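PDB 4ZWN: monoglyceride lipase from Saccharomyces cerevisiae, which hydrolyses monoacylglycerols to glycerol and free fatty acids, with a strong preference for monounsaturated substrates, and takes part in fatty acid ethyl ester breakdown. Local coordinates for residues N40-K45 with D112-F117; V64-G69 with F78-H83; L205-I210 with A218-D223. The protein carries 2 engineered substitutions. All coordinates share one frame; numbering follows the deposited sequence.

Contact 1: residues N40-K45 with D112-F117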
ATOM      1  N   ASN A  40      12.165 -15.983   7.220  1.00 47.93           N
ATOM      2  CA  ASN A  40      11.094 -16.800   7.774  1.00 51.95           C
ATOM      3  C   ASN A  40      10.462 -16.172   9.013  1.00 49.05           C
ATOM      4  O   ASN A  40      11.160 -15.650   9.887  1.00 39.98           O
ATOM      5  CB  ASN A  40      11.620 -18.196   8.114  1.00 47.54           C
ATOM      6  CG  ASN A  40      11.960 -19.014   6.880  1.00 54.65           C
ATOM      7  OD1 ASN A  40      12.095 -18.481   5.779  1.00 55.46           O
ATOM      8  ND2 ASN A  40      12.097 -20.321   7.063  1.00 63.93           N
ATOM      9  N   PHE A  41       9.136 -16.227   9.078  1.00 44.20           N
ATOM     10  CA  PHE A  41       8.398 -15.751  10.242  1.00 46.37           C
ATOM     11  C   PHE A  41       7.006 -16.366  10.285  1.00 46.38           C
ATOM     12  O   PHE A  41       6.252 -16.273   9.316  1.00 47.11           O
ATOM     13  CB  PHE A  41       8.295 -14.222  10.239  1.00 40.08           C
ATOM     14  CG  PHE A  41       7.434 -13.669  11.341  1.00 37.95           C
ATOM     15  CD1 PHE A  41       7.937 -13.527  12.625  1.00 38.43           C
ATOM     16  CD2 PHE A  41       6.126 -13.283  11.093  1.00 38.98           C
ATOM     17  CE1 PHE A  41       7.150 -13.017  13.645  1.00 33.53           C
ATOM     18  CE2 PHE A  41       5.331 -12.771  12.110  1.00 38.13           C
ATOM     19  CZ  PHE A  41       5.845 -12.639  13.388  1.00 38.10           C
ATOM     20  N   ASP A  42       6.688 -16.993  11.415  1.00 47.88           N
ATOM     21  CA  ASP A  42       5.366 -17.560  11.676  1.00 40.10           C
ATOM     22  C   ASP A  42       4.866 -18.435  10.530  1.00 40.41           C
ATOM     23  O   ASP A  42       3.739 -18.283  10.064  1.00 49.81           O
ATOM     24  CB  ASP A  42       4.361 -16.443  11.964  1.00 39.71           C
ATOM     25  CG  ASP A  42       3.095 -16.954  12.622  1.00 49.11           C
ATOM     26  OD1 ASP A  42       3.151 -18.026  13.260  1.00 45.82           O
ATOM     27  OD2 ASP A  42       2.047 -16.285  12.501  1.00 53.13           O
ATOM     28  N   GLY A  43       5.722 -19.341  10.070  1.00 41.38           N
ATOM     29  CA  GLY A  43       5.331 -20.333   9.086  1.00 38.71           C
ATOM     30  C   GLY A  43       5.237 -19.828   7.659  1.00 42.47           C
ATOM     31  O   GLY A  43       4.505 -20.391   6.845  1.00 42.09           O
ATOM     32  N   ALA A  44       5.974 -18.769   7.348  1.00 43.16           N
ATOM     33  CA  ALA A  44       5.995 -18.248   5.986  1.00 38.93           C
ATOM     34  C   ALA A  44       7.371 -17.699   5.618  1.00 41.35           C
ATOM     35  O   ALA A  44       8.061 -17.113   6.453  1.00 40.51           O
ATOM     36  CB  ALA A  44       4.930 -17.176   5.814  1.00 36.25           C
ATOM     37  N   LYS A  45       7.766 -17.904   4.366  1.00 45.30           N
ATOM     38  CA  LYS A  45       9.036 -17.388   3.871  1.00 45.86           C
ATOM     39  C   LYS A  45       8.804 -16.084   3.122  1.00 41.20           C
ATOM     40  O   LYS A  45       8.444 -16.086   1.946  1.00 45.52           O
ATOM     41  CB  LYS A  45       9.727 -18.410   2.964  1.00 46.79           C
ATOM     42  CG  LYS A  45      11.164 -18.046   2.625  1.00 48.19           C
ATOM     43  CD  LYS A  45      11.807 -19.046   1.678  1.00 45.02           C
ATOM     44  CE  LYS A  45      11.230 -18.936   0.276  1.00 49.01           C
ATOM     45  NZ  LYS A  45      12.015 -19.730  -0.709  1.00 51.64           N
ATOM     46  N   ASP A 112      -5.259 -13.774   6.909  1.00 30.78           N
ATOM     47  CA  ASP A 112      -6.376 -13.190   7.639  1.00 37.22           C
ATOM     48  C   ASP A 112      -5.939 -11.969   8.443  1.00 34.09           C
ATOM     49  O   ASP A 112      -4.755 -11.630   8.477  1.00 34.67           O
ATOM     50  CB  ASP A 112      -7.027 -14.233   8.555  1.00 33.21           C
ATOM     51  CG  ASP A 112      -6.028 -14.935   9.458  1.00 39.05           C
ATOM     52  OD1 ASP A 112      -5.020 -14.313   9.858  1.00 42.13           O
ATOM     53  OD2 ASP A 112      -6.258 -16.121   9.775  1.00 43.71           O
ATOM     54  N   GLU A 113      -6.909 -11.329   9.090  1.00 30.03           N
ATOM     55  CA  GLU A 113      -6.689 -10.111   9.859  1.00 31.50           C
ATOM     56  C   GLU A 113      -5.523 -10.235  10.838  1.00 34.59           C
ATOM     57  O   GLU A 113      -4.672  -9.346  10.914  1.00 33.37           O
ATOM     58  CB  GLU A 113      -7.966  -9.733  10.614  1.00 28.28           C
ATOM     59  CG  GLU A 113      -7.835  -8.502  11.493  1.00 27.59           C
ATOM     60  CD  GLU A 113      -7.835  -7.206  10.700  1.00 36.74           C
ATOM     61  OE1 GLU A 113      -8.132  -7.241   9.487  1.00 35.61           O
ATOM     62  OE2 GLU A 113      -7.542  -6.147  11.297  1.00 37.94           O
ATOM     63  N   TYR A 114      -5.480 -11.343  11.571  1.00 36.82           N
ATOM     64  CA  TYR A 114      -4.418 -11.568  12.547  1.00 36.38           C
ATOM     65  C   TYR A 114      -3.038 -11.551  11.893  1.00 35.34           C
ATOM     66  O   TYR A 114      -2.161 -10.796  12.307  1.00 38.68           O
ATOM     67  CB  TYR A 114      -4.622 -12.895  13.286  1.00 37.12           C
ATOM     68  CG  TYR A 114      -3.436 -13.281  14.142  1.00 37.10           C
ATOM     69  CD1 TYR A 114      -3.218 -12.681  15.377  1.00 39.32           C
ATOM     70  CD2 TYR A 114      -2.523 -14.236  13.708  1.00 39.85           C
ATOM     71  CE1 TYR A 114      -2.126 -13.024  16.158  1.00 39.51           C
ATOM     72  CE2 TYR A 114      -1.429 -14.584  14.481  1.00 41.56           C
ATOM     73  CZ  TYR A 114      -1.236 -13.976  15.705  1.00 42.29           C
ATOM     74  OH  TYR A 114      -0.149 -14.323  16.476  1.00 52.37           O
ATOM     75  N   HIS A 115      -2.854 -12.383  10.872  1.00 36.15           N
ATOM     76  CA  HIS A 115      -1.558 -12.503  10.209  1.00 39.51           C
ATOM     77  C   HIS A 115      -1.134 -11.211   9.529  1.00 39.21           C
ATOM     78  O   HIS A 115       0.050 -10.874   9.518  1.00 38.40           O
ATOM     79  CB  HIS A 115      -1.576 -13.633   9.177  1.00 43.20           C
ATOM     80  CG  HIS A 115      -1.498 -15.000   9.779  1.00 42.62           C
ATOM     81  ND1 HIS A 115      -2.618 -15.744  10.079  1.00 46.68           N
ATOM     82  CD2 HIS A 115      -0.435 -15.753  10.141  1.00 43.74           C
ATOM     83  CE1 HIS A 115      -2.247 -16.901  10.598  1.00 40.93           C
ATOM     84  NE2 HIS A 115      -0.927 -16.931  10.648  1.00 41.93           N
ATOM     85  N   VAL A 116      -2.103 -10.503   8.954  1.00 38.10           N
ATOM     86  CA  VAL A 116      -1.834  -9.258   8.246  1.00 35.17           C
ATOM     87  C   VAL A 116      -1.067  -8.282   9.136  1.00 35.64           C
ATOM     88  O   VAL A 116      -0.038  -7.738   8.737  1.00 34.39           O
ATOM     89  CB  VAL A 116      -3.140  -8.600   7.749  1.00 35.08           C
ATOM     90  CG1 VAL A 116      -2.905  -7.139   7.390  1.00 31.67           C
ATOM     91  CG2 VAL A 116      -3.700  -9.365   6.558  1.00 33.93           C
ATOM     92  N   PHE A 117      -1.554  -8.090  10.357  1.00 37.07           N
ATOM     93  CA  PHE A 117      -0.938  -7.130  11.260  1.00 36.36           C
ATOM     94  C   PHE A 117       0.217  -7.726  12.050  1.00 34.04           C
ATOM     95  O   PHE A 117       1.188  -7.031  12.341  1.00 38.86           O
ATOM     96  CB  PHE A 117      -1.990  -6.546  12.202  1.00 30.16           C
ATOM     97  CG  PHE A 117      -2.840  -5.492  11.556  1.00 33.76           C
ATOM     98  CD1 PHE A 117      -2.401  -4.180  11.483  1.00 32.13           C
ATOM     99  CD2 PHE A 117      -4.062  -5.815  10.994  1.00 35.76           C
ATOM    100  CE1 PHE A 117      -3.171  -3.208  10.876  1.00 34.06           C
ATOM    101  CE2 PHE A 117      -4.839  -4.846  10.386  1.00 37.83           C
ATOM    102  CZ  PHE A 117      -4.392  -3.541  10.327  1.00 36.06           C
TER
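Asp-42 brings one carboxylate oxygen up to the imidazole of His-115, with OD2 lying 3.5 Å from His-115 CD2 and 3.6 Å from NE2. It makes no hydrogen bond there. The side chains cross at about a right angle, but the carboxylate and ring planes are nearly parallel, 16° apart, and OD2 approaches the ring obliquely. OD2 also grazes the phenol ring of Tyr-114, at 4.3 Å from its CE2. Tyr-114 in turn covers part of one His-115 face: its CD2 stands 3.9 Å above the imidazole plane, toward the rim, while His-115 ND1 sits at the edge of the phenol ring.

The Asp-42 carboxylate reaches the helix from the two-residue turn of the beta hairpin joining strands 37-41 and 44-51. Asp-42 and Gly-43 both have positive phi, as in a type I' turn, and Phe-41 N donates to Ala-44 O across its base. A trans chi1 of -164° at Asp-42 sends CG away from its own backbone N and toward helix 113-134.

On the helix side, Asp-112 is the N-cap, and its OD1 grips His-115 twice. The backbone N donates almost straight to OD1 over 3.1 Å, and ND1 donates over 2.8 Å from nearly in its ring plane, reaching the oxygen on its syn side but 32° out of the carboxylate plane and fixing the ring's rotation. With Asp-112 bonded at ND1 and Asp-42 beside the CD2-NE2 edge, the two carboxylates would probably favour a positively charged imidazole. Farther out, Arg-97 donates to Asp-42 O and also touches His-115, bridging hairpin and helix. The Phe-41 ring stacks on His-122 of the same helix, and Glu-113 forms a salt bridge with Arg-242 of helix 233-248.

Contact 2: residues V64-G69 with F78-H83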
ATOM      1  N   VAL A  64      11.086   4.648   4.109  1.00 33.10           N
ATOM      2  CA  VAL A  64       9.654   4.438   3.925  1.00 33.49           C
ATOM      3  C   VAL A  64       9.312   2.954   3.792  1.00 34.00           C
ATOM      4  O   VAL A  64       9.842   2.257   2.927  1.00 36.12           O
ATOM      5  CB  VAL A  64       9.119   5.180   2.681  1.00 31.61           C
ATOM      6  CG1 VAL A  64       7.603   5.195   2.698  1.00 30.48           C
ATOM      7  CG2 VAL A  64       9.655   6.603   2.629  1.00 30.16           C
ATOM      8  N   LEU A  65       8.424   2.483   4.662  1.00 34.43           N
ATOM      9  CA  LEU A  65       7.920   1.115   4.614  1.00 27.58           C
ATOM     10  C   LEU A  65       6.727   1.037   3.660  1.00 33.86           C
ATOM     11  O   LEU A  65       5.707   1.691   3.875  1.00 31.05           O
ATOM     12  CB  LEU A  65       7.516   0.646   6.014  1.00 24.98           C
ATOM     13  CG  LEU A  65       7.630  -0.837   6.393  1.00 31.70           C
ATOM     14  CD1 LEU A  65       7.076  -1.062   7.791  1.00 31.64           C
ATOM     15  CD2 LEU A  65       6.939  -1.749   5.395  1.00 39.59           C
ATOM     16  N   LEU A  66       6.845   0.226   2.614  1.00 33.60           N
ATOM     17  CA  LEU A  66       5.784   0.141   1.618  1.00 30.02           C
ATOM     18  C   LEU A  66       4.904  -1.093   1.812  1.00 32.60           C
ATOM     19  O   LEU A  66       5.384  -2.226   1.791  1.00 37.12           O
ATOM     20  CB  LEU A  66       6.379   0.142   0.209  1.00 32.23           C
ATOM     21  CG  LEU A  66       7.376   1.259  -0.118  1.00 36.27           C
ATOM     22  CD1 LEU A  66       7.695   1.271  -1.598  1.00 37.99           C
ATOM     23  CD2 LEU A  66       6.852   2.614   0.315  1.00 41.76           C
ATOM     24  N   ILE A  67       3.610  -0.859   2.005  1.00 30.22           N
ATOM     25  CA  ILE A  67       2.633  -1.936   2.108  1.00 30.10           C
ATOM     26  C   ILE A  67       1.853  -2.047   0.802  1.00 31.54           C
ATOM     27  O   ILE A  67       0.999  -1.207   0.513  1.00 29.32           O
ATOM     28  CB  ILE A  67       1.652  -1.712   3.272  1.00 26.47           C
ATOM     29  CG1 ILE A  67       2.409  -1.349   4.549  1.00 25.09           C
ATOM     30  CG2 ILE A  67       0.788  -2.949   3.485  1.00 29.08           C
ATOM     31  CD1 ILE A  67       1.512  -1.029   5.719  1.00 29.68           C
ATOM     32  N   HIS A  68       2.149  -3.079   0.017  1.00 33.13           N
ATOM     33  CA  HIS A  68       1.540  -3.228  -1.303  1.00 29.84           C
ATOM     34  C   HIS A  68       0.060  -3.577  -1.211  1.00 29.05           C
ATOM     35  O   HIS A  68      -0.443  -3.945  -0.147  1.00 26.04           O
ATOM     36  CB  HIS A  68       2.281  -4.287  -2.132  1.00 28.56           C
ATOM     37  CG  HIS A  68       2.108  -5.693  -1.635  1.00 32.16           C
ATOM     38  ND1 HIS A  68       0.965  -6.427  -1.863  1.00 33.22           N
ATOM     39  CD2 HIS A  68       2.945  -6.502  -0.944  1.00 34.88           C
ATOM     40  CE1 HIS A  68       1.099  -7.626  -1.322  1.00 31.71           C
ATOM     41  NE2 HIS A  68       2.293  -7.698  -0.758  1.00 33.92           N
ATOM     42  N   GLY A  69      -0.633  -3.452  -2.337  1.00 28.10           N
ATOM     43  CA  GLY A  69      -2.046  -3.769  -2.402  1.00 29.75           C
ATOM     44  C   GLY A  69      -2.303  -5.188  -2.870  1.00 34.88           C
ATOM     45  O   GLY A  69      -1.376  -5.913  -3.244  1.00 30.31           O
ATOM     46  N   PHE A  78       8.703  -0.811  -7.715  1.00 30.68           N
ATOM     47  CA  PHE A  78      10.020  -0.436  -8.229  1.00 35.97           C
ATOM     48  C   PHE A  78      10.086   1.043  -8.590  1.00 34.75           C
ATOM     49  O   PHE A  78      11.029   1.740  -8.221  1.00 32.94           O
ATOM     50  CB  PHE A  78      10.392  -1.266  -9.461  1.00 37.64           C
ATOM     51  CG  PHE A  78      10.952  -2.624  -9.140  1.00 40.02           C
ATOM     52  CD1 PHE A  78      11.000  -3.082  -7.832  1.00 39.83           C
ATOM     53  CD2 PHE A  78      11.445  -3.436 -10.147  1.00 40.27           C
ATOM     54  CE1 PHE A  78      11.517  -4.333  -7.537  1.00 34.69           C
ATOM     55  CE2 PHE A  78      11.966  -4.684  -9.858  1.00 41.85           C
ATOM     56  CZ  PHE A  78      12.001  -5.131  -8.551  1.00 38.48           C
ATOM     57  N   ARG A  79       9.077   1.505  -9.322  1.00 35.15           N
ATOM     58  CA  ARG A  79       9.008   2.885  -9.785  1.00 34.84           C
ATOM     59  C   ARG A  79       9.090   3.861  -8.613  1.00 36.15           C
ATOM     60  O   ARG A  79       9.788   4.872  -8.679  1.00 33.01           O
ATOM     61  CB  ARG A  79       7.718   3.097 -10.582  1.00 39.13           C
ATOM     62  CG  ARG A  79       7.680   4.321 -11.481  1.00 35.00           C
ATOM     63  CD  ARG A  79       6.336   4.372 -12.205  1.00 44.02           C
ATOM     64  NE  ARG A  79       6.225   5.478 -13.153  1.00 49.94           N
ATOM     65  CZ  ARG A  79       5.137   5.732 -13.875  1.00 46.16           C
ATOM     66  NH1 ARG A  79       4.064   4.960 -13.756  1.00 32.23           N
ATOM     67  NH2 ARG A  79       5.117   6.759 -14.716  1.00 45.67           N
ATOM     68  N   LEU A  80       8.389   3.540  -7.530  1.00 36.27           N
ATOM     69  CA  LEU A  80       8.368   4.401  -6.351  1.00 35.35           C
ATOM     70  C   LEU A  80       9.695   4.368  -5.597  1.00 34.45           C
ATOM     71  O   LEU A  80      10.245   5.411  -5.245  1.00 39.75           O
ATOM     72  CB  LEU A  80       7.231   3.992  -5.417  1.00 32.03           C
ATOM     73  CG  LEU A  80       7.138   4.763  -4.103  1.00 37.20           C
ATOM     74  CD1 LEU A  80       6.967   6.257  -4.366  1.00 33.51           C
ATOM     75  CD2 LEU A  80       5.996   4.220  -3.258  1.00 30.76           C
ATOM     76  N   MET A  81      10.198   3.163  -5.350  1.00 30.19           N
ATOM     77  CA  MET A  81      11.445   2.982  -4.617  1.00 33.81           C
ATOM     78  C   MET A  81      12.639   3.579  -5.360  1.00 34.70           C
ATOM     79  O   MET A  81      13.572   4.092  -4.739  1.00 31.31           O
ATOM     80  CB  MET A  81      11.685   1.497  -4.343  1.00 34.98           C
ATOM     81  CG  MET A  81      10.652   0.878  -3.421  1.00 33.61           C
ATOM     82  SD  MET A  81      10.995  -0.821  -2.923  1.00 28.91           S
ATOM     83  CE  MET A  81      10.676  -1.695  -4.454  1.00 28.59           C
ATOM     84  N   ASP A  82      12.605   3.512  -6.687  1.00 36.92           N
ATOM     85  CA  ASP A  82      13.670   4.075  -7.508  1.00 33.47           C
ATOM     86  C   ASP A  82      13.743   5.592  -7.340  1.00 35.29           C
ATOM     87  O   ASP A  82      14.820   6.149  -7.129  1.00 40.38           O
ATOM     88  CB  ASP A  82      13.465   3.712  -8.981  1.00 34.59           C
ATOM     89  CG  ASP A  82      14.703   3.973  -9.827  1.00 40.33           C
ATOM     90  OD1 ASP A  82      15.827   3.739  -9.328  1.00 31.86           O
ATOM     91  OD2 ASP A  82      14.554   4.410 -10.989  1.00 34.75           O
ATOM     92  N   HIS A  83      12.593   6.257  -7.426  1.00 34.55           N
ATOM     93  CA  HIS A  83      12.537   7.709  -7.272  1.00 36.42           C
ATOM     94  C   HIS A  83      12.866   8.140  -5.846  1.00 38.51           C
ATOM     95  O   HIS A  83      13.512   9.165  -5.638  1.00 39.94           O
ATOM     96  CB  HIS A  83      11.160   8.248  -7.674  1.00 34.32           C
ATOM     97  CG  HIS A  83      10.949   8.337  -9.153  1.00 34.99           C
ATOM     98  ND1 HIS A  83      10.807   7.225  -9.956  1.00 35.88           N
ATOM     99  CD2 HIS A  83      10.854   9.409  -9.977  1.00 37.64           C
ATOM    100  CE1 HIS A  83      10.632   7.607 -11.208  1.00 36.21           C
ATOM    101  NE2 HIS A  83      10.657   8.926 -11.248  1.00 39.96           N
TER
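Met-81, which meets Leu-66 across this contact, lays its CE at the edge of the Phe-78 ring, in the ring plane. Another flat group, the indole of Trp-141 on neighbouring strand 138-143, touches both Leu-66 and Leu-80. Strand 62-67 and helix 78-86 are the first two elements of a beta-alpha-beta unit completed by strand 89-94, part of the alpha/beta-hydrolase core, and Leu-66 packs the strand against the helix that covers it. Just past the strand, the His-68 ring is held by its ND1, which donates over 2.8 Å to Gly-69 O, in the ring plane but from above the carbonyl plane; in related hydrolases the loop after this strand commonly contributes to the oxyanion hole.

The CD1 methyl of Leu-66 lies between two successive helix residues. In Leu-80, CG stands anti to the backbone N (chi1 177°), which carries CD2 toward the strand. Both side chains cross Leu-66 obliquely, that of Met-81 bent at chi3 (-72°). The meeting is wholly apolar and buried. Leu-66 CD1 touches both partners, 3.8 Å from Leu-80 CD2 and 3.5 Å from Met-81 CG, while Leu-66 CD2 lies 4.0 Å from the same Leu-80 methyl.

Contact 3: residues L205-I210 with A218-D223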
ATOM      1  N   LEU A 205      -8.281  -8.713 -13.336  1.00 37.29           N
ATOM      2  CA  LEU A 205      -7.792  -7.345 -13.205  1.00 35.86           C
ATOM      3  C   LEU A 205      -8.600  -6.349 -14.026  1.00 36.96           C
ATOM      4  O   LEU A 205      -8.821  -6.545 -15.221  1.00 38.86           O
ATOM      5  CB  LEU A 205      -6.324  -7.268 -13.622  1.00 40.03           C
ATOM      6  CG  LEU A 205      -5.319  -7.992 -12.728  1.00 36.72           C
ATOM      7  CD1 LEU A 205      -3.929  -7.879 -13.318  1.00 40.29           C
ATOM      8  CD2 LEU A 205      -5.358  -7.423 -11.319  1.00 40.22           C
ATOM      9  N   ASP A 206      -9.033  -5.274 -13.377  1.00 42.61           N
ATOM     10  CA  ASP A 206      -9.697  -4.176 -14.067  1.00 38.04           C
ATOM     11  C   ASP A 206      -8.647  -3.200 -14.597  1.00 41.07           C
ATOM     12  O   ASP A 206      -8.396  -2.155 -13.994  1.00 39.41           O
ATOM     13  CB  ASP A 206     -10.678  -3.467 -13.129  1.00 37.48           C
ATOM     14  CG  ASP A 206     -11.418  -2.332 -13.807  1.00 40.93           C
ATOM     15  OD1 ASP A 206     -11.476  -2.314 -15.055  1.00 49.51           O
ATOM     16  OD2 ASP A 206     -11.945  -1.458 -13.092  1.00 45.28           O
ATOM     17  N   LEU A 207      -8.044  -3.552 -15.729  1.00 45.64           N
ATOM     18  CA  LEU A 207      -6.914  -2.807 -16.282  1.00 46.48           C
ATOM     19  C   LEU A 207      -7.243  -1.342 -16.552  1.00 43.24           C
ATOM     20  O   LEU A 207      -6.416  -0.458 -16.309  1.00 40.17           O
ATOM     21  CB  LEU A 207      -6.423  -3.474 -17.570  1.00 45.29           C
ATOM     22  CG  LEU A 207      -5.858  -4.892 -17.426  1.00 40.68           C
ATOM     23  CD1 LEU A 207      -5.470  -5.456 -18.784  1.00 38.83           C
ATOM     24  CD2 LEU A 207      -4.667  -4.909 -16.480  1.00 36.00           C
ATOM     25  N   LYS A 208      -8.449  -1.089 -17.050  1.00 45.91           N
ATOM     26  CA  LYS A 208      -8.882   0.273 -17.344  1.00 43.57           C
ATOM     27  C   LYS A 208      -9.115   1.068 -16.063  1.00 39.92           C
ATOM     28  O   LYS A 208      -8.911   2.280 -16.030  1.00 34.87           O
ATOM     29  CB  LYS A 208     -10.148   0.257 -18.204  1.00 39.62           C
ATOM     30  CG  LYS A 208      -9.866   0.100 -19.694  1.00 51.80           C
ATOM     31  CD  LYS A 208     -11.150  -0.001 -20.507  1.00 61.74           C
ATOM     32  CE  LYS A 208     -10.906   0.354 -21.968  1.00 58.75           C
ATOM     33  NZ  LYS A 208      -9.736  -0.372 -22.537  1.00 60.22           N
ATOM     34  N   GLY A 209      -9.534   0.380 -15.007  1.00 35.28           N
ATOM     35  CA  GLY A 209      -9.756   1.029 -13.728  1.00 31.15           C
ATOM     36  C   GLY A 209      -8.460   1.259 -12.973  1.00 34.87           C
ATOM     37  O   GLY A 209      -8.334   2.216 -12.208  1.00 37.13           O
ATOM     38  N   ILE A 210      -7.491   0.378 -13.195  1.00 35.57           N
ATOM     39  CA  ILE A 210      -6.219   0.446 -12.489  1.00 36.60           C
ATOM     40  C   ILE A 210      -5.374   1.624 -12.966  1.00 37.24           C
ATOM     41  O   ILE A 210      -4.848   2.388 -12.155  1.00 36.71           O
ATOM     42  CB  ILE A 210      -5.426  -0.867 -12.649  1.00 33.72           C
ATOM     43  CG1 ILE A 210      -6.088  -1.977 -11.827  1.00 33.33           C
ATOM     44  CG2 ILE A 210      -3.984  -0.687 -12.213  1.00 32.20           C
ATOM     45  CD1 ILE A 210      -5.448  -3.331 -11.987  1.00 37.70           C
ATOM     46  N   ALA A 218      -0.622  -3.072 -20.635  1.00 45.66           N
ATOM     47  CA  ALA A 218      -0.137  -4.219 -21.394  1.00 44.08           C
ATOM     48  C   ALA A 218       0.798  -5.079 -20.554  1.00 46.98           C
ATOM     49  O   ALA A 218       0.726  -6.307 -20.590  1.00 49.49           O
ATOM     50  CB  ALA A 218       0.563  -3.755 -22.660  1.00 43.24           C
ATOM     51  N   PHE A 219       1.674  -4.425 -19.798  1.00 45.82           N
ATOM     52  CA  PHE A 219       2.592  -5.125 -18.907  1.00 47.48           C
ATOM     53  C   PHE A 219       1.850  -5.920 -17.838  1.00 49.88           C
ATOM     54  O   PHE A 219       2.137  -7.096 -17.616  1.00 47.16           O
ATOM     55  CB  PHE A 219       3.548  -4.135 -18.240  1.00 42.81           C
ATOM     56  CG  PHE A 219       4.117  -4.628 -16.939  1.00 45.74           C
ATOM     57  CD1 PHE A 219       5.137  -5.565 -16.924  1.00 42.03           C
ATOM     58  CD2 PHE A 219       3.633  -4.153 -15.728  1.00 39.36           C
ATOM     59  CE1 PHE A 219       5.663  -6.021 -15.729  1.00 50.22           C
ATOM     60  CE2 PHE A 219       4.154  -4.606 -14.531  1.00 39.25           C
ATOM     61  CZ  PHE A 219       5.170  -5.540 -14.530  1.00 46.65           C
ATOM     62  N   LEU A 220       0.900  -5.263 -17.179  1.00 48.00           N
ATOM     63  CA  LEU A 220       0.174  -5.863 -16.066  1.00 46.57           C
ATOM     64  C   LEU A 220      -0.639  -7.075 -16.513  1.00 47.87           C
ATOM     65  O   LEU A 220      -0.670  -8.099 -15.832  1.00 46.12           O
ATOM     66  CB  LEU A 220      -0.743  -4.828 -15.413  1.00 40.25           C
ATOM     67  CG  LEU A 220      -1.274  -5.179 -14.024  1.00 40.95           C
ATOM     68  CD1 LEU A 220      -0.125  -5.335 -13.039  1.00 37.06           C
ATOM     69  CD2 LEU A 220      -2.252  -4.121 -13.548  1.00 40.67           C
ATOM     70  N   GLY A 221      -1.286  -6.952 -17.668  1.00 47.97           N
ATOM     71  CA  GLY A 221      -2.100  -8.028 -18.204  1.00 49.72           C
ATOM     72  C   GLY A 221      -1.290  -9.222 -18.674  1.00 54.73           C
ATOM     73  O   GLY A 221      -1.817 -10.328 -18.794  1.00 57.28           O
ATOM     74  N   SER A 222      -0.006  -9.002 -18.940  1.00 51.16           N
ATOM     75  CA  SER A 222       0.863 -10.060 -19.443  1.00 49.72           C
ATOM     76  C   SER A 222       1.814 -10.579 -18.371  1.00 51.47           C
ATOM     77  O   SER A 222       2.483 -11.592 -18.563  1.00 53.95           O
ATOM     78  CB  SER A 222       1.668  -9.564 -20.645  1.00 54.51           C
ATOM     79  OG  SER A 222       0.815  -9.092 -21.671  1.00 57.92           O
ATOM     80  N   ASP A 223       1.874  -9.877 -17.244  1.00 49.58           N
ATOM     81  CA  ASP A 223       2.797 -10.229 -16.173  1.00 54.66           C
ATOM     82  C   ASP A 223       2.384 -11.530 -15.485  1.00 60.11           C
ATOM     83  O   ASP A 223       1.290 -11.621 -14.927  1.00 60.00           O
ATOM     84  CB  ASP A 223       2.883  -9.090 -15.154  1.00 45.81           C
ATOM     85  CG  ASP A 223       3.877  -9.370 -14.047  1.00 51.61           C
ATOM     86  OD1 ASP A 223       4.890 -10.053 -14.308  1.00 58.09           O
ATOM     87  OD2 ASP A 223       3.648  -8.905 -12.913  1.00 58.72           O
TER
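Three side chains of 205-210 converge on Leu-220, each from a different direction. Ile-210 meets it tip to tip, its CD1 lying 3.6 Å from Leu-220 CD2. Leu-207 runs past it in the opposite sense, so that Leu-207 CD2 comes to 3.9 Å from Leu-220 CD2 and also faces the beta carbon. Leu-205 crosses it at about a right angle and sets CD1 3.9 Å from the branch carbon CG of Leu-220 and 4.1 Å from its CD2. The CD2 methyl of Leu-220 is thus shared by all three, and the interface is entirely apolar.

Torsions sort these approaches. The CG of Leu-220 is trans to its backbone N (chi1 -164°), which aims the branch at 205-210, whereas the CG of Leu-205 and Leu-207 and the CG1 of Ile-210 lie beside the backbone N, anti to the carbonyl carbon. Next to Leu-220, Gly-221 has no side chain, and Leu-207 CD2 comes within 4.1 Å of Gly-221 N.

Asp-206, the centre of an inverse gamma turn, precedes the short helix 207-210 as its N-cap, through a weak bond from Gly-209 N to its OD1, 3.3 Å long. On the other side, Ser-222 OG returns to its own helix and donates to Ala-218 O.

Both helices belong to the chain inserted between core strands 165-169 and 264-269, the place where monoglyceride lipases carry their cap. Ile-210 also touches Ile-274 and Ser-303, and its side chain lies about 5 Å from that of His-302, the probable charge-relay histidine. Helix 214-222 packs against helix 207-210, with Leu-220 also touching Ser-226 and the neighbouring Phe-219 set edge-to-face with Tyr-25 of the N-terminal segment.

From the N terminus, the chain first passes the hairpin of strands 37-41 and 44-51 at one edge of the main sheet. Contact 1 closes a long loop when helix 113-134 begins against that hairpin, 66 residues later. Within this loop lies contact 2, a much shorter closure of eight residues that ties strand 62-67 to helix 78-86. The two reach the same sheet without touching, their centres 21 Å apart. Contact 3 follows in series, after both have closed, and joins two short helices of the cap region across seven residues. Its centre is about 19 Å from that of contact 2 and 28 Å from that of contact 1.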